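Local coordinates for protein glutathione S-transferase 2 (Heligmosomoides polygyrus, PDB 1TW9) that probably catalyses the conjugation of glutathione to electrophilic substrates, releasing a halide from halogenated ones, as a sigma-family glutathione transferase, at residues N10-G15 and V160-A165; C17-F22 and D31-Q36; R187-P192 and K196-R201. One frame throughout, in Å; residues are numbered along the deposited sequence.

Interaction 1 of 3, residues N10-G15 and V160-A165; sequences NGRGAG and VAEHVA
Glu162 OE1 is shared by water 1, by Arg12 and, beyond them, by Arg201 NH2, which makes a salt bridge to it. The water donates to Glu162 OE1 at 2.7 Å and accepts from Arg12 NE at 2.8 Å, sitting at the edge of the guanidinium and in its plane. The direct salt bridge between Arg12 NE and Glu162 OE1 is long, 3.6 Å, and it is the methylene Arg12 CD that comes closest, 3.3 Å from Glu162 OE1. The two side chains cross at about a right angle, with the guanidinium and carboxylate planes 45° apart, so the groups are not coplanar, as they would be in a two-pronged pair. Both chains are bent, Arg12 at chi3 (-58°) and Glu162 at chi2 (72°), and NE is the guanidinium nitrogen nearest to OE1. Both groups have other partners. Arg12 NH1 donates to the carbonyl oxygen of Thr204, near the C-terminus; Glu162 OE2 accepts from Gln20. The contact covers little surface and is mostly electrostatic and water-mediated. It spans the two domains typical of a glutathione transferase, with Arg12 in the loop between strand 4-9 and helix 16-24 of the thioredoxin-like domain, and Glu162 on helix 155-170 of the helical domain, which also packs on helix 179-189.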
loop_
_atom_site.group_PDB
_atom_site.type_symbol
_atom_site.label_atom_id
_atom_site.label_comp_id
_atom_site.label_asym_id
_atom_site.label_seq_id
_atom_site.Cartn_x
_atom_site.Cartn_y
_atom_site.Cartn_z
ATOM N N ASN A 10 8.627 19.476 7.809
ATOM C CA ASN A 10 9.461 20.237 6.873
ATOM C C ASN A 10 10.567 19.367 6.351
ATOM O O ASN A 10 11.716 19.467 6.740
ATOM C CB ASN A 10 10.058 21.536 7.460
ATOM C CG ASN A 10 10.757 22.363 6.420
ATOM O OD1 ASN A 10 10.513 22.195 5.245
ATOM N ND2 ASN A 10 11.633 23.262 6.864
ATOM N N GLY A 11 10.173 18.518 5.434
ATOM C CA GLY A 11 11.067 17.695 4.704
ATOM C C GLY A 11 10.386 16.988 3.569
ATOM O O GLY A 11 9.196 17.048 3.419
ATOM N N ARG A 12 11.204 16.296 2.789
ATOM C CA ARG A 12 10.723 15.524 1.639
ATOM C C ARG A 12 10.000 14.319 2.230
ATOM O O ARG A 12 8.783 14.291 2.271
ATOM C CB ARG A 12 11.876 15.099 0.688
ATOM C CG ARG A 12 12.604 16.283 0.076
ATOM C CD ARG A 12 13.703 15.873 -0.864
ATOM N NE ARG A 12 14.695 15.012 -0.192
ATOM C CZ ARG A 12 15.628 15.474 0.609
ATOM N NH1 ARG A 12 15.756 16.771 0.753
ATOM N NH2 ARG A 12 16.510 14.670 1.188
ATOM N N GLY A 13 10.754 13.320 2.668
ATOM C CA GLY A 13 10.217 12.220 3.445
ATOM C C GLY A 13 9.027 11.574 2.815
ATOM O O GLY A 13 8.988 11.373 1.608
ATOM N N ALA A 14 8.035 11.285 3.646
ATOM C CA ALA A 14 6.792 10.668 3.241
ATOM C C ALA A 14 5.816 11.556 2.534
ATOM O O ALA A 14 4.834 11.064 2.004
ATOM C CB ALA A 14 6.120 10.024 4.472
ATOM N N GLY A 15 6.061 12.874 2.537
ATOM C CA GLY A 15 5.170 13.846 1.902
ATOM C C GLY A 15 5.517 14.123 0.435
ATOM O O GLY A 15 4.691 14.544 -0.340
ATOM N N VAL A 160 10.149 6.109 -7.040
ATOM C CA VAL A 160 11.434 5.428 -7.288
ATOM C C VAL A 160 12.535 6.407 -7.632
ATOM O O VAL A 160 13.623 6.355 -6.969
ATOM C CB VAL A 160 11.293 4.272 -8.276
ATOM C CG1 VAL A 160 12.690 3.643 -8.607
ATOM C CG2 VAL A 160 10.393 3.153 -7.628
ATOM N N ALA A 161 12.271 7.333 -8.570
ATOM C CA ALA A 161 13.286 8.245 -9.078
ATOM C C ALA A 161 13.756 9.136 -7.929
ATOM O O ALA A 161 14.925 9.429 -7.793
ATOM C CB ALA A 161 12.751 9.108 -10.220
ATOM N N GLU A 162 12.839 9.555 -7.070
ATOM C CA GLU A 162 13.253 10.428 -5.972
ATOM C C GLU A 162 14.137 9.726 -4.971
ATOM O O GLU A 162 15.141 10.263 -4.510
ATOM C CB GLU A 162 11.997 11.016 -5.279
ATOM C CG GLU A 162 12.291 11.858 -4.038
ATOM C CD GLU A 162 12.926 13.241 -4.327
ATOM O OE1 GLU A 162 13.564 13.776 -3.389
ATOM O OE2 GLU A 162 12.880 13.794 -5.480
ATOM N N HIS A 163 13.835 8.454 -4.687
ATOM C CA HIS A 163 14.623 7.680 -3.783
ATOM C C HIS A 163 16.014 7.471 -4.369
ATOM O O HIS A 163 17.010 7.659 -3.691
ATOM C CB HIS A 163 13.967 6.325 -3.497
ATOM C CG HIS A 163 14.778 5.470 -2.566
ATOM N ND1 HIS A 163 15.020 5.814 -1.243
ATOM C CD2 HIS A 163 15.512 4.355 -2.802
ATOM C CE1 HIS A 163 15.821 4.916 -0.709
ATOM N NE2 HIS A 163 16.134 4.020 -1.628
ATOM N N VAL A 164 16.072 7.106 -5.622
ATOM C CA VAL A 164 17.327 6.840 -6.308
ATOM C C VAL A 164 18.215 8.097 -6.349
ATOM O O VAL A 164 19.419 7.999 -6.122
ATOM C CB VAL A 164 17.035 6.199 -7.715
ATOM C CG1 VAL A 164 18.324 6.092 -8.543
ATOM C CG2 VAL A 164 16.392 4.839 -7.523
ATOM N N ALA A 165 17.614 9.261 -6.584
ATOM C CA ALA A 165 18.326 10.533 -6.578
ATOM C C ALA A 165 18.910 10.828 -5.229
ATOM O O ALA A 165 20.089 11.184 -5.075
ATOM C CB ALA A 165 17.386 11.687 -7.012
HETATM O O HOH W 1 13.744 12.478 -1.044
#

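Interaction 2 of 3, residues C17-F22 and D31-Q36; sequences CARQVF and DVRLTQ. Unlike the reference sequence in segment 17-22: Val21 (reference Ile).
Two arginines lie flat on one another: the guanidinium of Arg19 stacks on that of Arg33, with centres 3.8 Å apart and planes inclined by 23°. Arg33 NH2 sits over the centre of the Arg19 group, 3.2 Å from Arg19 NE, a pair of donors that cannot bond to each other. Asp31 probably eases the pairing, its carboxylate being divided between them. Arg19 NE donates to Asp31 OD1 at 2.9 Å, nearly straight and in the guanidinium plane, reaching the oxygen on its syn side. Asp31 OD2 is held side-on by Arg33, from NE at 2.9 Å and from NH2 at 3.0 Å. Arg19 reaches the strand because its chain is extended from CG to NE, and Asp31, with CG anti to the backbone N (chi1 -170°), turns its carboxylate toward the helix to meet it. Water 2 ties Arg19 NH2 to Asp31 OD1 and to the carbonyl oxygen of Val32. The network joins helix 16-24 to strand 30-34 within a beta-alpha-beta unit of the thioredoxin-like domain; beyond it, Arg19 NH1 bonds to Gly11 O and Glu16, and Trp197 packs against both arginines. An asparagine at Asp31 would take away the charge the two guanidiniums share, and is likely to leave their close stacking uncompensated and weaken the grip on one arginine. The stack thus reads as charge-compensated, the carboxylate probably offsetting the repulsion between the arginines.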
loop_
_atom_site.group_PDB
_atom_site.type_symbol
_atom_site.label_atom_id
_atom_site.label_comp_id
_atom_site.label_asym_id
_atom_site.label_seq_id
_atom_site.Cartn_x
_atom_site.Cartn_y
_atom_site.Cartn_z
ATOM N N CYS A 17 6.239 12.442 -2.443
ATOM C CA CYS A 17 5.630 11.861 -3.670
ATOM C C CYS A 17 4.333 12.600 -3.948
ATOM O O CYS A 17 4.107 13.110 -5.063
ATOM C CB CYS A 17 5.547 10.354 -3.485
ATOM S SG CYS A 17 4.868 9.548 -4.942
ATOM N N ALA A 18 3.545 12.824 -2.903
ATOM C CA ALA A 18 2.336 13.624 -3.072
ATOM C C ALA A 18 2.630 15.007 -3.710
ATOM O O ALA A 18 1.905 15.479 -4.638
ATOM C CB ALA A 18 1.590 13.686 -1.806
ATOM N N ARG A 19 3.634 15.717 -3.168
ATOM C CA ARG A 19 4.028 17.030 -3.668
ATOM C C ARG A 19 4.412 16.950 -5.092
ATOM O O ARG A 19 4.111 17.834 -5.907
ATOM C CB ARG A 19 5.173 17.608 -2.827
ATOM C CG ARG A 19 4.824 17.830 -1.368
ATOM C CD ARG A 19 5.936 18.677 -0.744
ATOM N NE ARG A 19 5.807 18.793 0.725
ATOM C CZ ARG A 19 6.569 18.133 1.583
ATOM N NH1 ARG A 19 7.513 17.296 1.151
ATOM N NH2 ARG A 19 6.418 18.367 2.866
ATOM N N GLN A 20 5.092 15.860 -5.465
ATOM C CA GLN A 20 5.474 15.719 -6.851
ATOM C C GLN A 20 4.286 15.358 -7.810
ATOM O O GLN A 20 4.296 15.751 -8.961
ATOM C CB GLN A 20 6.628 14.804 -6.996
ATOM C CG GLN A 20 7.866 15.347 -6.343
ATOM C CD GLN A 20 9.089 14.573 -6.590
ATOM O OE1 GLN A 20 9.084 13.686 -7.464
ATOM N NE2 GLN A 20 10.139 14.868 -5.849
ATOM N N VAL A 21 3.279 14.642 -7.309
ATOM C CA VAL A 21 2.058 14.417 -8.087
ATOM C C VAL A 21 1.385 15.758 -8.364
ATOM O O VAL A 21 0.982 16.054 -9.456
ATOM C CB VAL A 21 1.134 13.426 -7.400
ATOM C CG1 VAL A 21 -0.183 13.346 -8.120
ATOM C CG2 VAL A 21 1.833 12.004 -7.421
ATOM N N PHE A 22 1.267 16.546 -7.319
ATOM C CA PHE A 22 0.687 17.873 -7.477
ATOM C C PHE A 22 1.449 18.678 -8.522
ATOM O O PHE A 22 0.871 19.345 -9.378
ATOM C CB PHE A 22 0.722 18.645 -6.141
ATOM C CG PHE A 22 -0.456 18.299 -5.162
ATOM C CD1 PHE A 22 -1.780 18.281 -5.605
ATOM C CD2 PHE A 22 -0.196 17.924 -3.854
ATOM C CE1 PHE A 22 -2.794 17.991 -4.724
ATOM C CE2 PHE A 22 -1.226 17.661 -2.984
ATOM C CZ PHE A 22 -2.518 17.682 -3.415
ATOM N N ASP A 31 0.875 23.689 1.122
ATOM C CA ASP A 31 1.961 22.808 1.543
ATOM C C ASP A 31 2.298 23.209 2.993
ATOM O O ASP A 31 3.051 24.166 3.251
ATOM C CB ASP A 31 3.176 22.982 0.632
ATOM C CG ASP A 31 4.249 21.947 0.851
ATOM O OD1 ASP A 31 3.894 20.851 1.331
ATOM O OD2 ASP A 31 5.466 22.177 0.519
ATOM N N VAL A 32 1.672 22.505 3.923
ATOM C CA VAL A 32 1.825 22.779 5.366
ATOM C C VAL A 32 2.947 21.930 5.963
ATOM O O VAL A 32 2.920 20.710 5.899
ATOM C CB VAL A 32 0.503 22.598 6.155
ATOM C CG1 VAL A 32 0.726 22.873 7.617
ATOM C CG2 VAL A 32 -0.607 23.529 5.528
ATOM N N ARG A 33 3.949 22.631 6.521
ATOM C CA ARG A 33 5.160 22.002 7.011
ATOM C C ARG A 33 5.246 22.349 8.491
ATOM O O ARG A 33 5.615 23.469 8.883
ATOM C CB ARG A 33 6.394 22.505 6.272
ATOM C CG ARG A 33 6.430 22.045 4.857
ATOM C CD ARG A 33 7.475 22.735 3.981
ATOM N NE ARG A 33 7.428 22.226 2.647
ATOM C CZ ARG A 33 8.334 21.411 2.107
ATOM N NH1 ARG A 33 9.452 21.100 2.770
ATOM N NH2 ARG A 33 8.162 20.958 0.883
ATOM N N LEU A 34 4.909 21.360 9.285
ATOM C CA LEU A 34 4.885 21.508 10.721
ATOM C C LEU A 34 6.238 21.326 11.348
ATOM O O LEU A 34 7.027 20.519 10.903
ATOM C CB LEU A 34 3.929 20.467 11.293
ATOM C CG LEU A 34 2.473 20.522 10.825
ATOM C CD1 LEU A 34 1.705 19.457 11.481
ATOM C CD2 LEU A 34 1.819 21.898 11.088
ATOM N N THR A 35 6.480 22.042 12.454
ATOM C CA THR A 35 7.550 21.684 13.346
ATOM C C THR A 35 7.050 20.571 14.288
ATOM O O THR A 35 5.844 20.348 14.425
ATOM C CB THR A 35 7.988 22.894 14.180
ATOM O OG1 THR A 35 6.876 23.384 14.957
ATOM C CG2 THR A 35 8.381 24.106 13.287
ATOM N N GLN A 36 7.980 19.877 14.921
ATOM C CA GLN A 36 7.624 18.887 15.940
ATOM C C GLN A 36 6.745 19.549 16.995
ATOM O O GLN A 36 5.809 18.942 17.511
ATOM C CB GLN A 36 8.866 18.321 16.632
ATOM C CG GLN A 36 8.905 16.792 16.813
ATOM C CD GLN A 36 7.547 16.131 17.045
ATOM O OE1 GLN A 36 7.232 15.134 16.410
ATOM N NE2 GLN A 36 6.766 16.667 17.971
HETATM O O HOH W 2 3.828 19.406 3.554
#

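Interaction 3 of 3, residues R187-P192 and K196-R201; sequences RIQQTP and KWIETR
Ile198 keeps CG1 beside its backbone N (chi1 -67°) and runs on extended at chi2 (173°), which carries CD1 out to the side chain of Gln189, itself bent at chi2. This is the meeting of two successive helices, 179-189 and 192-200, in the all-helical C-terminal domain of the glutathione transferase fold, with a short turn between them. Ile198 CD1 lies 3.4 Å from Gln189 CD and 4.0 Å from Gln189 CB, the side chains crossing at about a right angle. The contact is thus one methyl group set against the terminal amide and the inner methylene of the glutamine, by van der Waals packing. Around it, Gln189 also rests on Ala165, and the neighbouring Ile188 packs into helix 155-170. The other link is made by the backbone. Pro192, the first residue after the N-cap Thr191, accepts from Lys196 N through its carbonyl oxygen O at 2.9 Å, with an N-H...O angle of 161°, a regular i to i+4 helical bond; the lysine side chain stretches away from the turn. Pro192 suits this first turn, where a residue without an N-H costs no helical bond. Towards the C-terminal end, Thr200 OG1 donates to Lys196 O at 2.9 Å. Just past the helix, Arg201 CB rests over one face of the Trp197 indole, 3.5 Å above it and nearer its edge than its middle.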
loop_
_atom_site.group_PDB
_atom_site.type_symbol
_atom_site.label_atom_id
_atom_site.label_comp_id
_atom_site.label_asym_id
_atom_site.label_seq_id
_atom_site.Cartn_x
_atom_site.Cartn_y
_atom_site.Cartn_z
ATOM N N ARG A 187 15.406 10.770 -16.364
ATOM C CA ARG A 187 14.231 11.078 -17.188
ATOM C C ARG A 187 13.127 11.644 -16.332
ATOM O O ARG A 187 12.488 12.615 -16.683
ATOM C CB ARG A 187 13.763 9.766 -17.782
ATOM C CG ARG A 187 12.529 9.753 -18.569
ATOM C CD ARG A 187 12.199 8.297 -18.971
ATOM N NE ARG A 187 13.263 7.696 -19.833
ATOM C CZ ARG A 187 14.010 6.602 -19.584
ATOM N NH1 ARG A 187 13.929 5.806 -18.475
ATOM N NH2 ARG A 187 14.870 6.292 -20.525
ATOM N N ILE A 188 12.880 11.011 -15.202
ATOM C CA ILE A 188 11.776 11.432 -14.341
ATOM C C ILE A 188 12.057 12.798 -13.747
ATOM O O ILE A 188 11.226 13.664 -13.699
ATOM C CB ILE A 188 11.480 10.393 -13.261
ATOM C CG1 ILE A 188 11.078 9.075 -13.899
ATOM C CG2 ILE A 188 10.344 10.877 -12.336
ATOM C CD1 ILE A 188 9.928 9.172 -14.906
ATOM N N GLN A 189 13.254 12.956 -13.242
ATOM C CA GLN A 189 13.587 14.173 -12.511
ATOM C C GLN A 189 13.849 15.360 -13.401
ATOM O O GLN A 189 13.877 16.490 -12.874
ATOM C CB GLN A 189 14.700 13.948 -11.503
ATOM C CG GLN A 189 14.299 12.852 -10.458
ATOM C CD GLN A 189 14.400 13.289 -9.038
ATOM O OE1 GLN A 189 13.425 13.218 -8.213
ATOM N NE2 GLN A 189 15.557 13.754 -8.714
ATOM N N GLN A 190 14.080 15.139 -14.700
ATOM C CA GLN A 190 14.152 16.218 -15.669
ATOM C C GLN A 190 12.804 16.528 -16.337
ATOM O O GLN A 190 12.698 17.488 -17.128
ATOM C CB GLN A 190 15.203 15.884 -16.734
ATOM C CG GLN A 190 16.657 15.850 -16.175
ATOM C CD GLN A 190 17.055 17.118 -15.355
ATOM O OE1 GLN A 190 17.363 17.016 -14.164
ATOM N NE2 GLN A 190 17.007 18.260 -15.966
ATOM N N THR A 191 11.752 15.757 -16.023
ATOM C CA THR A 191 10.403 16.079 -16.533
ATOM C C THR A 191 10.113 17.527 -16.143
ATOM O O THR A 191 10.314 17.848 -14.969
ATOM C CB THR A 191 9.388 15.127 -15.896
ATOM O OG1 THR A 191 9.750 13.767 -16.212
ATOM C CG2 THR A 191 8.089 15.295 -16.468
ATOM N N PRO A 192 9.791 18.448 -17.072
ATOM C CA PRO A 192 9.808 19.889 -16.729
ATOM C C PRO A 192 9.142 20.286 -15.385
ATOM O O PRO A 192 9.731 21.016 -14.609
ATOM C CB PRO A 192 9.161 20.551 -17.936
ATOM C CG PRO A 192 9.576 19.674 -19.062
ATOM C CD PRO A 192 9.666 18.259 -18.526
ATOM N N LYS A 196 11.269 21.643 -12.201
ATOM C CA LYS A 196 10.931 22.961 -11.618
ATOM C C LYS A 196 10.671 22.859 -10.120
ATOM O O LYS A 196 11.158 23.701 -9.308
ATOM C CB LYS A 196 9.690 23.504 -12.263
ATOM C CG LYS A 196 9.332 24.901 -11.796
ATOM C CD LYS A 196 7.899 25.199 -12.173
ATOM C CE LYS A 196 7.584 26.701 -12.302
ATOM N NZ LYS A 196 6.111 26.960 -12.157
ATOM N N TRP A 197 9.958 21.831 -9.717
ATOM C CA TRP A 197 9.657 21.634 -8.295
ATOM C C TRP A 197 10.969 21.344 -7.546
ATOM O O TRP A 197 11.191 21.890 -6.477
ATOM C CB TRP A 197 8.659 20.497 -8.058
ATOM C CG TRP A 197 8.580 20.081 -6.631
ATOM C CD1 TRP A 197 8.990 18.922 -6.126
ATOM C CD2 TRP A 197 8.122 20.869 -5.517
ATOM N NE1 TRP A 197 8.811 18.887 -4.766
ATOM C CE2 TRP A 197 8.260 20.086 -4.369
ATOM C CE3 TRP A 197 7.652 22.181 -5.360
ATOM C CZ2 TRP A 197 7.950 20.553 -3.093
ATOM C CZ3 TRP A 197 7.291 22.576 -4.087
ATOM C CH2 TRP A 197 7.494 21.802 -2.986
ATOM N N ILE A 198 11.795 20.474 -8.094
ATOM C CA ILE A 198 13.068 20.127 -7.427
ATOM C C ILE A 198 13.958 21.341 -7.254
ATOM O O ILE A 198 14.563 21.552 -6.139
ATOM C CB ILE A 198 13.750 18.966 -8.135
ATOM C CG1 ILE A 198 12.898 17.707 -7.963
ATOM C CG2 ILE A 198 15.164 18.807 -7.599
ATOM C CD1 ILE A 198 13.407 16.559 -8.776
ATOM N N GLU A 199 13.966 22.233 -8.261
ATOM C CA GLU A 199 14.746 23.443 -8.212
ATOM C C GLU A 199 14.260 24.410 -7.164
ATOM O O GLU A 199 15.080 25.208 -6.698
ATOM C CB GLU A 199 14.700 24.183 -9.550
ATOM C CG GLU A 199 15.390 23.454 -10.650
ATOM C CD GLU A 199 15.186 24.133 -11.993
ATOM O OE1 GLU A 199 14.321 25.065 -12.128
ATOM O OE2 GLU A 199 15.887 23.708 -12.903
ATOM N N THR A 200 12.967 24.359 -6.832
ATOM C CA THR A 200 12.300 25.309 -5.965
ATOM C C THR A 200 11.851 24.840 -4.583
ATOM O O THR A 200 11.476 25.684 -3.745
ATOM C CB THR A 200 11.106 25.973 -6.642
ATOM O OG1 THR A 200 10.095 25.018 -6.951
ATOM C CG2 THR A 200 11.507 26.577 -7.960
ATOM N N ARG A 201 11.945 23.555 -4.309
ATOM C CA ARG A 201 11.444 23.056 -3.032
ATOM C C ARG A 201 12.407 23.504 -1.945
ATOM O O ARG A 201 13.557 23.766 -2.221
ATOM C CB ARG A 201 11.298 21.547 -3.036
ATOM C CG ARG A 201 12.549 20.845 -3.261
ATOM C CD ARG A 201 12.309 19.366 -3.370
ATOM N NE ARG A 201 13.568 18.716 -3.634
ATOM C CZ ARG A 201 13.679 17.468 -4.000
ATOM N NH1 ARG A 201 14.891 16.981 -4.254
ATOM N NH2 ARG A 201 12.635 16.697 -4.140
#

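None of the three contacts is a deep hydrophobic core. Interaction 1 is a small surface contact between the two domains, whereas interactions 2 and 3 are partly buried and each stays within one domain: a helix with a strand in the thioredoxin-like part, successive helices in the other. The chemistry follows: a loose, watered ion pair across the interface, a dense direct salt-bridge network beside the sheet, and backbone bonding with van der Waals packing of a methyl on an amide at the helical turn. They meet physically. Asn10 OD1, in 10-15, probably accepts from Arg33 NH1 of interaction 2, and Arg201 of interaction 3 packs against both Arg12 and Gln20.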